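Local coordinates for glutamate receptor IIB (Drosophila melanogaster, PDB 4WXJ), which binds glutamate through its ligand-binding domain and probably works as a subunit of a glutamate-gated ion channel in the postsynaptic membrane, at residues G18-E26 against E37-D45; K139-T150 against G193-T201. All blocks are in the same frame, centred on the assembly; numbering follows the deposited sequence.

Contact 1: residues G18-E26 against E37-D45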
loop_
_atom_site.group_PDB
_atom_site.type_symbol
_atom_site.label_atom_id
_atom_site.label_comp_id
_atom_site.label_asym_id
_atom_site.label_seq_id
_atom_site.Cartn_x
_atom_site.Cartn_y
_atom_site.Cartn_z
ATOM N N GLY A 18 -2.384 -0.809 9.420
ATOM C CA GLY A 18 -3.259 -1.108 8.304
ATOM C C GLY A 18 -3.222 -2.585 7.984
ATOM O O GLY A 18 -2.177 -3.127 7.625
ATOM N N LYS A 19 -4.367 -3.242 8.123
ATOM C CA LYS A 19 -4.452 -4.676 7.904
ATOM C C LYS A 19 -4.387 -4.994 6.416
ATOM O O LYS A 19 -4.782 -4.170 5.592
ATOM C CB LYS A 19 -5.741 -5.230 8.506
ATOM C CG LYS A 19 -5.804 -5.130 10.020
ATOM C CD LYS A 19 -7.165 -5.553 10.542
ATOM C CE LYS A 19 -7.198 -5.562 12.062
ATOM N NZ LYS A 19 -8.571 -5.801 12.587
ATOM N N PRO A 20 -3.901 -6.195 6.064
ATOM C CA PRO A 20 -3.401 -7.260 6.942
ATOM C C PRO A 20 -1.893 -7.200 7.191
ATOM O O PRO A 20 -1.307 -8.187 7.634
ATOM C CB PRO A 20 -3.768 -8.527 6.173
ATOM C CG PRO A 20 -3.636 -8.125 4.745
ATOM C CD PRO A 20 -4.019 -6.662 4.670
ATOM N N TYR A 21 -1.276 -6.055 6.921
ATOM C CA TYR A 21 0.179 -5.949 6.971
ATOM C C TYR A 21 0.695 -5.714 8.385
ATOM O O TYR A 21 1.669 -6.338 8.808
ATOM C CB TYR A 21 0.651 -4.822 6.049
ATOM C CG TYR A 21 0.119 -4.958 4.642
ATOM C CD1 TYR A 21 0.743 -5.788 3.721
ATOM C CD2 TYR A 21 -1.016 -4.268 4.240
ATOM C CE1 TYR A 21 0.255 -5.922 2.435
ATOM C CE2 TYR A 21 -1.510 -4.395 2.958
ATOM C CZ TYR A 21 -0.874 -5.228 2.061
ATOM O OH TYR A 21 -1.359 -5.353 0.780
ATOM N N PHE A 22 0.038 -4.819 9.112
ATOM C CA PHE A 22 0.491 -4.431 10.441
ATOM C C PHE A 22 -0.665 -3.853 11.245
ATOM O O PHE A 22 -1.312 -2.900 10.815
ATOM C CB PHE A 22 1.629 -3.413 10.331
ATOM C CG PHE A 22 2.288 -3.088 11.638
ATOM C CD1 PHE A 22 1.838 -2.032 12.414
ATOM C CD2 PHE A 22 3.366 -3.829 12.085
ATOM C CE1 PHE A 22 2.448 -1.729 13.614
ATOM C CE2 PHE A 22 3.981 -3.530 13.283
ATOM C CZ PHE A 22 3.523 -2.477 14.048
ATOM N N SER A 23 -0.929 -4.439 12.408
ATOM C CA SER A 23 -2.013 -3.968 13.261
ATOM C C SER A 23 -1.808 -4.389 14.711
ATOM O O SER A 23 -0.984 -5.253 15.013
ATOM C CB SER A 23 -3.358 -4.490 12.756
ATOM O OG SER A 23 -3.397 -5.904 12.780
ATOM N N TRP A 24 -2.574 -3.771 15.600
ATOM C CA TRP A 24 -2.484 -4.059 17.024
ATOM C C TRP A 24 -3.187 -5.366 17.355
ATOM O O TRP A 24 -4.362 -5.548 17.036
ATOM C CB TRP A 24 -3.086 -2.914 17.837
ATOM C CG TRP A 24 -2.322 -1.636 17.714
ATOM C CD1 TRP A 24 -2.471 -0.681 16.750
ATOM C CD2 TRP A 24 -1.284 -1.171 18.583
ATOM N NE1 TRP A 24 -1.590 0.351 16.967
ATOM C CE2 TRP A 24 -0.849 0.073 18.085
ATOM C CE3 TRP A 24 -0.679 -1.687 19.733
ATOM C CZ2 TRP A 24 0.162 0.810 18.699
ATOM C CZ3 TRP A 24 0.324 -0.954 20.341
ATOM C CH2 TRP A 24 0.734 0.281 19.823
ATOM N N ARG A 25 -2.459 -6.278 17.990
ATOM C CA ARG A 25 -3.040 -7.541 18.419
ATOM C C ARG A 25 -4.101 -7.314 19.485
ATOM O O ARG A 25 -3.940 -6.471 20.369
ATOM C CB ARG A 25 -1.962 -8.480 18.960
ATOM C CG ARG A 25 -1.131 -9.155 17.889
ATOM C CD ARG A 25 -0.075 -10.051 18.509
ATOM N NE ARG A 25 -0.659 -11.169 19.247
ATOM C CZ ARG A 25 0.025 -11.973 20.057
ATOM N NH1 ARG A 25 1.326 -11.791 20.245
ATOM N NH2 ARG A 25 -0.596 -12.962 20.683
ATOM N N GLU A 26 -5.190 -8.065 19.381
ATOM C CA GLU A 26 -6.201 -8.102 20.425
ATOM C C GLU A 26 -5.592 -8.702 21.690
ATOM O O GLU A 26 -5.008 -9.786 21.648
ATOM C CB GLU A 26 -7.413 -8.911 19.952
ATOM C CG GLU A 26 -8.337 -9.441 21.049
ATOM C CD GLU A 26 -9.242 -10.555 20.546
ATOM O OE1 GLU A 26 -9.332 -11.609 21.219
ATOM O OE2 GLU A 26 -9.861 -10.378 19.474
ATOM N N GLU A 37 5.760 -7.802 20.249
ATOM C CA GLU A 37 4.695 -8.768 20.488
ATOM C C GLU A 37 3.313 -8.102 20.482
ATOM O O GLU A 37 2.292 -8.784 20.472
ATOM C CB GLU A 37 4.939 -9.498 21.816
ATOM C CG GLU A 37 3.918 -10.586 22.142
ATOM C CD GLU A 37 4.351 -11.492 23.284
ATOM O OE1 GLU A 37 5.478 -11.322 23.797
ATOM O OE2 GLU A 37 3.558 -12.378 23.669
ATOM N N ARG A 38 3.282 -6.771 20.478
ATOM C CA ARG A 38 2.019 -6.035 20.417
ATOM C C ARG A 38 1.336 -6.131 19.054
ATOM O O ARG A 38 0.143 -5.841 18.927
ATOM C CB ARG A 38 2.245 -4.558 20.745
ATOM C CG ARG A 38 2.581 -4.273 22.193
ATOM C CD ARG A 38 3.030 -2.832 22.361
ATOM N NE ARG A 38 4.295 -2.577 21.678
ATOM C CZ ARG A 38 4.833 -1.372 21.513
ATOM N NH1 ARG A 38 4.215 -0.293 21.975
ATOM N NH2 ARG A 38 5.990 -1.246 20.879
ATOM N N PHE A 39 2.096 -6.535 18.040
ATOM C CA PHE A 39 1.661 -6.397 16.653
ATOM C C PHE A 39 1.576 -7.719 15.901
ATOM O O PHE A 39 2.175 -8.718 16.299
ATOM C CB PHE A 39 2.612 -5.461 15.911
ATOM C CG PHE A 39 2.917 -4.197 16.657
ATOM C CD1 PHE A 39 1.934 -3.245 16.858
ATOM C CD2 PHE A 39 4.192 -3.954 17.143
ATOM C CE1 PHE A 39 2.212 -2.075 17.537
ATOM C CE2 PHE A 39 4.477 -2.786 17.822
ATOM C CZ PHE A 39 3.486 -1.845 18.019
ATOM N N GLU A 40 0.827 -7.700 14.801
ATOM C CA GLU A 40 0.679 -8.860 13.932
ATOM C C GLU A 40 0.406 -8.408 12.503
ATOM O O GLU A 40 0.058 -7.251 12.266
ATOM C CB GLU A 40 -0.450 -9.766 14.424
ATOM C CG GLU A 40 -1.834 -9.136 14.338
ATOM C CD GLU A 40 -2.921 -10.048 14.874
ATOM O OE1 GLU A 40 -2.605 -11.196 15.254
ATOM O OE2 GLU A 40 -4.092 -9.619 14.914
ATOM N N GLY A 41 0.562 -9.329 11.558
ATOM C CA GLY A 41 0.286 -9.047 10.161
ATOM C C GLY A 41 1.364 -9.566 9.234
ATOM O O GLY A 41 2.406 -10.052 9.679
ATOM N N TYR A 42 1.095 -9.461 7.936
ATOM C CA TYR A 42 2.018 -9.902 6.896
ATOM C C TYR A 42 3.415 -9.321 7.093
ATOM O O TYR A 42 4.410 -10.042 7.022
ATOM C CB TYR A 42 1.480 -9.503 5.518
ATOM C CG TYR A 42 2.403 -9.848 4.371
ATOM C CD1 TYR A 42 3.465 -9.018 4.035
ATOM C CD2 TYR A 42 2.207 -10.997 3.621
ATOM C CE1 TYR A 42 4.312 -9.330 2.994
ATOM C CE2 TYR A 42 3.047 -11.315 2.573
ATOM C CZ TYR A 42 4.098 -10.480 2.266
ATOM O OH TYR A 42 4.937 -10.791 1.225
ATOM N N ALA A 43 3.481 -8.015 7.332
ATOM C CA ALA A 43 4.759 -7.328 7.457
ATOM C C ALA A 43 5.483 -7.752 8.729
ATOM O O ALA A 43 6.711 -7.787 8.765
ATOM C CB ALA A 43 4.555 -5.825 7.441
ATOM N N VAL A 44 4.723 -8.074 9.770
ATOM C CA VAL A 44 5.316 -8.536 11.020
ATOM C C VAL A 44 5.990 -9.889 10.807
ATOM O O VAL A 44 7.146 -10.079 11.187
ATOM C CB VAL A 44 4.264 -8.646 12.141
ATOM C CG1 VAL A 44 4.889 -9.205 13.419
ATOM C CG2 VAL A 44 3.635 -7.286 12.413
ATOM N N ASP A 45 5.266 -10.825 10.200
ATOM C CA ASP A 45 5.823 -12.137 9.887
ATOM C C ASP A 45 7.066 -12.033 9.003
ATOM O O ASP A 45 8.045 -12.746 9.221
ATOM C CB ASP A 45 4.778 -13.012 9.188
ATOM C CG ASP A 45 3.658 -13.449 10.116
ATOM O OD1 ASP A 45 3.779 -13.261 11.345
ATOM O OD2 ASP A 45 2.656 -13.996 9.606
HETATM O O HOH W 1 -2.641 -7.011 10.487
HETATM O O HOH W 2 -4.663 -6.929 14.792
HETATM O O HOH W 3 -1.567 -5.323 21.030
HETATM O O HOH W 4 -3.159 -12.028 18.423
#
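R25 lies across R38, E37 and E40 where strands 23-24 and 39-40 pair antiparallel as the two arms of a long-looped β-hairpin in the ligand-binding domain. Its backbone N gives a 2.8 Å bond to R38 O, and CB stays close to the same oxygen. CG then packs against CB and CG of E40, and CD fits between E37 O and F39 O. The bend at chi3 (65°) brings NH1 to E37 O in a weak 3.2 Å hydrogen bond, while NE gives its hydrogen to a water in the guanidinium plane. E40 OE1 sits well out of that plane and no N-H points at it; the same water reaches it in a weak bond. Y33 adds a cation-pi contact. Beyond lies an aromatic cluster. F39 turns its edge to the face of the W24 six-membered ring, planes 63° apart, with R38 CB over one of its own faces, and F22 meets it obliquely. V44 CG2 touches F22 CD2 at 3.5 Å. A CB on G41, the N-cap of helix 42-54, would run into Y21 O. P20 O accepts from Y42 N at 2.7 Å, and A43 N meets a lone pair of Y21 O at 2.9 Å.

Contact 2: residues K139-T150 against G193-T201. With GLU (glutamic acid), chain C.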
loop_
_atom_site.group_PDB
_atom_site.type_symbol
_atom_site.label_atom_id
_atom_site.label_comp_id
_atom_site.label_asym_id
_atom_site.label_seq_id
_atom_site.Cartn_x
_atom_site.Cartn_y
_atom_site.Cartn_z
ATOM N N LYS A 139 -21.819 9.989 -13.091
ATOM C CA LYS A 139 -22.846 9.633 -12.118
ATOM C C LYS A 139 -22.196 8.953 -10.916
ATOM O O LYS A 139 -22.556 9.220 -9.768
ATOM C CB LYS A 139 -23.900 8.721 -12.752
ATOM C CG LYS A 139 -24.696 7.897 -11.748
ATOM C CD LYS A 139 -25.948 7.305 -12.374
ATOM C CE LYS A 139 -26.256 5.926 -11.808
ATOM N NZ LYS A 139 -26.264 5.906 -10.319
ATOM N N VAL A 140 -21.232 8.080 -11.194
ATOM C CA VAL A 140 -20.442 7.427 -10.157
ATOM C C VAL A 140 -19.090 8.119 -10.024
ATOM O O VAL A 140 -18.261 8.052 -10.930
ATOM C CB VAL A 140 -20.223 5.933 -10.470
ATOM C CG1 VAL A 140 -19.347 5.276 -9.403
ATOM C CG2 VAL A 140 -21.558 5.214 -10.585
ATOM N N GLN A 141 -18.873 8.785 -8.895
ATOM C CA GLN A 141 -17.594 9.431 -8.631
ATOM C C GLN A 141 -16.567 8.382 -8.221
ATOM O O GLN A 141 -16.924 7.248 -7.906
ATOM C CB GLN A 141 -17.737 10.498 -7.543
ATOM C CG GLN A 141 -18.645 11.657 -7.929
ATOM C CD GLN A 141 -18.645 12.768 -6.895
ATOM O OE1 GLN A 141 -18.399 12.530 -5.710
ATOM N NE2 GLN A 141 -18.915 13.990 -7.340
ATOM N N PHE A 142 -15.293 8.759 -8.232
ATOM C CA PHE A 142 -14.229 7.830 -7.866
ATOM C C PHE A 142 -12.973 8.562 -7.414
ATOM O O PHE A 142 -12.765 9.726 -7.757
ATOM C CB PHE A 142 -13.902 6.905 -9.041
ATOM C CG PHE A 142 -13.651 7.629 -10.333
ATOM C CD1 PHE A 142 -14.696 7.917 -11.194
ATOM C CD2 PHE A 142 -12.370 8.015 -10.690
ATOM C CE1 PHE A 142 -14.469 8.581 -12.382
ATOM C CE2 PHE A 142 -12.137 8.680 -11.879
ATOM C CZ PHE A 142 -13.188 8.962 -12.726
ATOM N N GLY A 143 -12.139 7.873 -6.639
ATOM C CA GLY A 143 -10.915 8.465 -6.135
ATOM C C GLY A 143 -9.920 7.461 -5.587
ATOM O O GLY A 143 -10.126 6.249 -5.672
ATOM N N THR A 144 -8.837 7.986 -5.018
ATOM C CA THR A 144 -7.743 7.174 -4.494
ATOM C C THR A 144 -7.299 7.688 -3.131
ATOM O O THR A 144 -7.838 8.667 -2.617
ATOM C CB THR A 144 -6.516 7.187 -5.438
ATOM O OG1 THR A 144 -5.936 8.499 -5.458
ATOM C CG2 THR A 144 -6.905 6.787 -6.849
ATOM N N ILE A 145 -6.304 7.026 -2.552
ATOM C CA ILE A 145 -5.676 7.523 -1.339
ATOM C C ILE A 145 -4.873 8.773 -1.674
ATOM O O ILE A 145 -4.113 8.795 -2.642
ATOM C CB ILE A 145 -4.765 6.467 -0.700
ATOM C CG1 ILE A 145 -5.615 5.307 -0.180
ATOM C CG2 ILE A 145 -3.952 7.073 0.445
ATOM C CD1 ILE A 145 -4.817 4.076 0.182
ATOM N N ARG A 146 -5.046 9.805 -0.857
ATOM C CA ARG A 146 -4.376 11.082 -1.060
ATOM C C ARG A 146 -2.861 10.933 -0.957
ATOM O O ARG A 146 -2.341 10.510 0.074
ATOM C CB ARG A 146 -4.884 12.095 -0.032
ATOM C CG ARG A 146 -4.351 13.508 -0.206
ATOM C CD ARG A 146 -4.973 14.465 0.808
ATOM N NE ARG A 146 -6.437 14.444 0.758
ATOM C CZ ARG A 146 -7.223 13.748 1.579
ATOM N NH1 ARG A 146 -6.712 12.997 2.549
ATOM N NH2 ARG A 146 -8.538 13.807 1.430
ATOM N N GLY A 147 -2.156 11.273 -2.033
ATOM C CA GLY A 147 -0.708 11.198 -2.041
ATOM C C GLY A 147 -0.165 9.779 -2.078
ATOM O O GLY A 147 1.035 9.569 -1.895
ATOM N N GLY A 148 -1.040 8.806 -2.314
ATOM C CA GLY A 148 -0.632 7.413 -2.383
ATOM C C GLY A 148 -0.043 7.064 -3.737
ATOM O O GLY A 148 0.001 7.902 -4.637
ATOM N N ALA A 149 0.407 5.823 -3.887
ATOM C CA ALA A 149 1.055 5.394 -5.123
ATOM C C ALA A 149 0.061 5.244 -6.273
ATOM O O ALA A 149 0.433 5.373 -7.439
ATOM C CB ALA A 149 1.793 4.088 -4.902
ATOM N N THR A 150 -1.197 4.954 -5.958
ATOM C CA THR A 150 -2.207 4.814 -7.001
ATOM C C THR A 150 -2.511 6.180 -7.614
ATOM O O THR A 150 -2.805 6.280 -8.805
ATOM C CB THR A 150 -3.496 4.174 -6.465
ATOM O OG1 THR A 150 -3.204 2.857 -5.979
ATOM C CG2 THR A 150 -4.548 4.074 -7.564
ATOM N N GLY A 193 -23.079 2.713 -4.173
ATOM C CA GLY A 193 -22.800 2.600 -5.597
ATOM C C GLY A 193 -22.595 3.923 -6.317
ATOM O O GLY A 193 -22.520 3.956 -7.548
ATOM N N THR A 194 -22.501 5.011 -5.560
ATOM C CA THR A 194 -22.237 6.325 -6.143
ATOM C C THR A 194 -20.761 6.699 -6.008
ATOM O O THR A 194 -20.353 7.794 -6.397
ATOM C CB THR A 194 -23.096 7.419 -5.483
ATOM O OG1 THR A 194 -22.772 7.516 -4.090
ATOM C CG2 THR A 194 -24.576 7.102 -5.642
ATOM N N TYR A 195 -19.964 5.783 -5.462
ATOM C CA TYR A 195 -18.529 6.003 -5.316
ATOM C C TYR A 195 -17.748 4.708 -5.512
ATOM O O TYR A 195 -18.042 3.692 -4.881
ATOM C CB TYR A 195 -18.212 6.599 -3.944
ATOM C CG TYR A 195 -16.744 6.907 -3.738
ATOM C CD1 TYR A 195 -16.180 8.072 -4.243
ATOM C CD2 TYR A 195 -15.923 6.033 -3.038
ATOM C CE1 TYR A 195 -14.840 8.358 -4.057
ATOM C CE2 TYR A 195 -14.583 6.311 -2.845
ATOM C CZ TYR A 195 -14.046 7.473 -3.357
ATOM O OH TYR A 195 -12.713 7.752 -3.169
ATOM N N ALA A 196 -16.756 4.757 -6.398
ATOM C CA ALA A 196 -15.866 3.630 -6.643
ATOM C C ALA A 196 -14.458 3.995 -6.187
ATOM O O ALA A 196 -14.047 5.150 -6.281
ATOM C CB ALA A 196 -15.880 3.251 -8.106
ATOM N N PHE A 197 -13.723 3.008 -5.691
ATOM C CA PHE A 197 -12.415 3.252 -5.099
ATOM C C PHE A 197 -11.321 2.585 -5.924
ATOM O O PHE A 197 -11.317 1.369 -6.107
ATOM C CB PHE A 197 -12.389 2.744 -3.654
ATOM C CG PHE A 197 -11.167 3.155 -2.880
ATOM C CD1 PHE A 197 -10.794 4.486 -2.799
ATOM C CD2 PHE A 197 -10.406 2.210 -2.211
ATOM C CE1 PHE A 197 -9.675 4.866 -2.081
ATOM C CE2 PHE A 197 -9.288 2.584 -1.490
ATOM C CZ PHE A 197 -8.922 3.913 -1.426
ATOM N N LEU A 198 -10.405 3.401 -6.436
ATOM C CA LEU A 198 -9.264 2.904 -7.189
ATOM C C LEU A 198 -8.143 2.551 -6.222
ATOM O O LEU A 198 -7.669 3.401 -5.463
ATOM C CB LEU A 198 -8.808 3.947 -8.208
ATOM C CG LEU A 198 -9.732 4.101 -9.416
ATOM C CD1 LEU A 198 -9.840 5.559 -9.821
ATOM C CD2 LEU A 198 -9.241 3.254 -10.578
ATOM N N MET A 199 -7.728 1.289 -6.242
ATOM C CA MET A 199 -6.791 0.781 -5.249
ATOM C C MET A 199 -5.966 -0.370 -5.801
ATOM O O MET A 199 -6.218 -0.865 -6.897
ATOM C CB MET A 199 -7.545 0.325 -3.999
ATOM C CG MET A 199 -8.485 -0.844 -4.242
ATOM S SD MET A 199 -9.617 -1.148 -2.868
ATOM C CE MET A 199 -8.469 -1.441 -1.524
ATOM N N GLU A 200 -4.982 -0.794 -5.020
ATOM C CA GLU A 200 -4.092 -1.868 -5.421
ATOM C C GLU A 200 -4.773 -3.222 -5.248
ATOM O O GLU A 200 -5.544 -3.426 -4.308
ATOM C CB GLU A 200 -2.797 -1.786 -4.616
ATOM C CG GLU A 200 -1.976 -0.552 -4.979
ATOM C CD GLU A 200 -0.818 -0.295 -4.034
ATOM O OE1 GLU A 200 -0.834 -0.824 -2.906
ATOM O OE2 GLU A 200 0.108 0.446 -4.426
ATOM N N THR A 201 -4.491 -4.136 -6.172
ATOM C CA THR A 201 -5.203 -5.409 -6.258
ATOM C C THR A 201 -5.043 -6.261 -5.003
ATOM O O THR A 201 -5.950 -7.008 -4.630
ATOM C CB THR A 201 -4.728 -6.217 -7.475
ATOM O OG1 THR A 201 -3.298 -6.309 -7.460
ATOM C CG2 THR A 201 -5.174 -5.540 -8.759
HETATM N N GLU C . 0.796 1.088 -1.517
HETATM C CA GLU C . 0.431 2.499 -1.819
HETATM C C GLU C . 1.586 3.431 -1.477
HETATM O O GLU C . 2.685 2.970 -1.165
HETATM C CB GLU C . -0.825 2.897 -1.048
HETATM C CG GLU C . -2.110 2.272 -1.571
HETATM C CD GLU C . -2.688 2.992 -2.783
HETATM O OE1 GLU C . -3.635 2.452 -3.391
HETATM O OE2 GLU C . -2.206 4.094 -3.129
HETATM O OXT GLU C . 1.457 4.657 -1.506
HETATM O O HOH W 5 -5.569 4.291 -3.426
HETATM O O HOH W 6 -0.352 1.781 -6.840
#
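T150 and E200 come together around the bound glutamate, OG1 of T150 resting 3.8 Å from CG of E200. With OG1 anti to its own carbonyl carbon (chi1 -61°), the T150 hydroxyl donates to ligand OE1 at 2.7 Å, while T150 N runs nearly straight to ligand OE2, 165° at the hydrogen. A149 N takes the alpha-carboxylate through OXT at 2.9 Å. Both ligand carboxylates thus meet the first turn of helix 149-155, whose amide dipoles would suit negative charge, and G148 at the N-cap has no CB to collide with ligand OE2. E200 OE1 accepts from ligand N at 2.9 Å, OE2 only weakly. T98, itself a ligand partner, holds E200 OE2 and Y226 holds OE1; I145 CD1 touches ligand CG. One water ties T150 OG1 to E200 OE2; another, held by I145 N, lies near L198 O and ligand OE1.

In the next shell, the F197 ring meets I145 CG1 at its edge. Farther out, strands 141-143 and 195-200 run parallel: Q141 O accepts A196 N, and G143 O accepts L198 N at 3.0 Å. On the face bearing A196, F142 CD2 packs on L198 CD1 under helix 160-171. On the other, the Y195 ring follows the backbone from Q141 O to G143, its OH 3.5 Å from G143 CA and hydrogen-bonded to A176 O. A leucine in place of Y195 would probably leave A176 O without this donor, R187 without its cation-pi partner and a gap beside G143. Two parallel neighbouring strands joined through helices make a β-α-β crossover, part of the periplasmic-binding-protein-like fold of glutamate receptor ligand-binding domains, with the ligand at the strand ends.

Contact 1 and contact 2 lie on opposite sides of the chain's centre, their own centres 25 Å apart, and their nearest atoms stop about 6 Å short of each other. Contact 2 takes hold of glutamate directly; contact 1 does not touch the ligand. The link is Y21: its side chain lies about 7 Å from the ligand at the nearest atoms, about 4 Å from that of D96, whose backbone oxygen also binds glutamate, and about 6 Å from that of E200. Y21 OH is hydrogen-bonded to N203 OD1 in helix 201-208, which begins right after E200 in the chain, while K19 and P20 touch Y206 of the same helix. That helix therefore spans from contact 2 to contact 1.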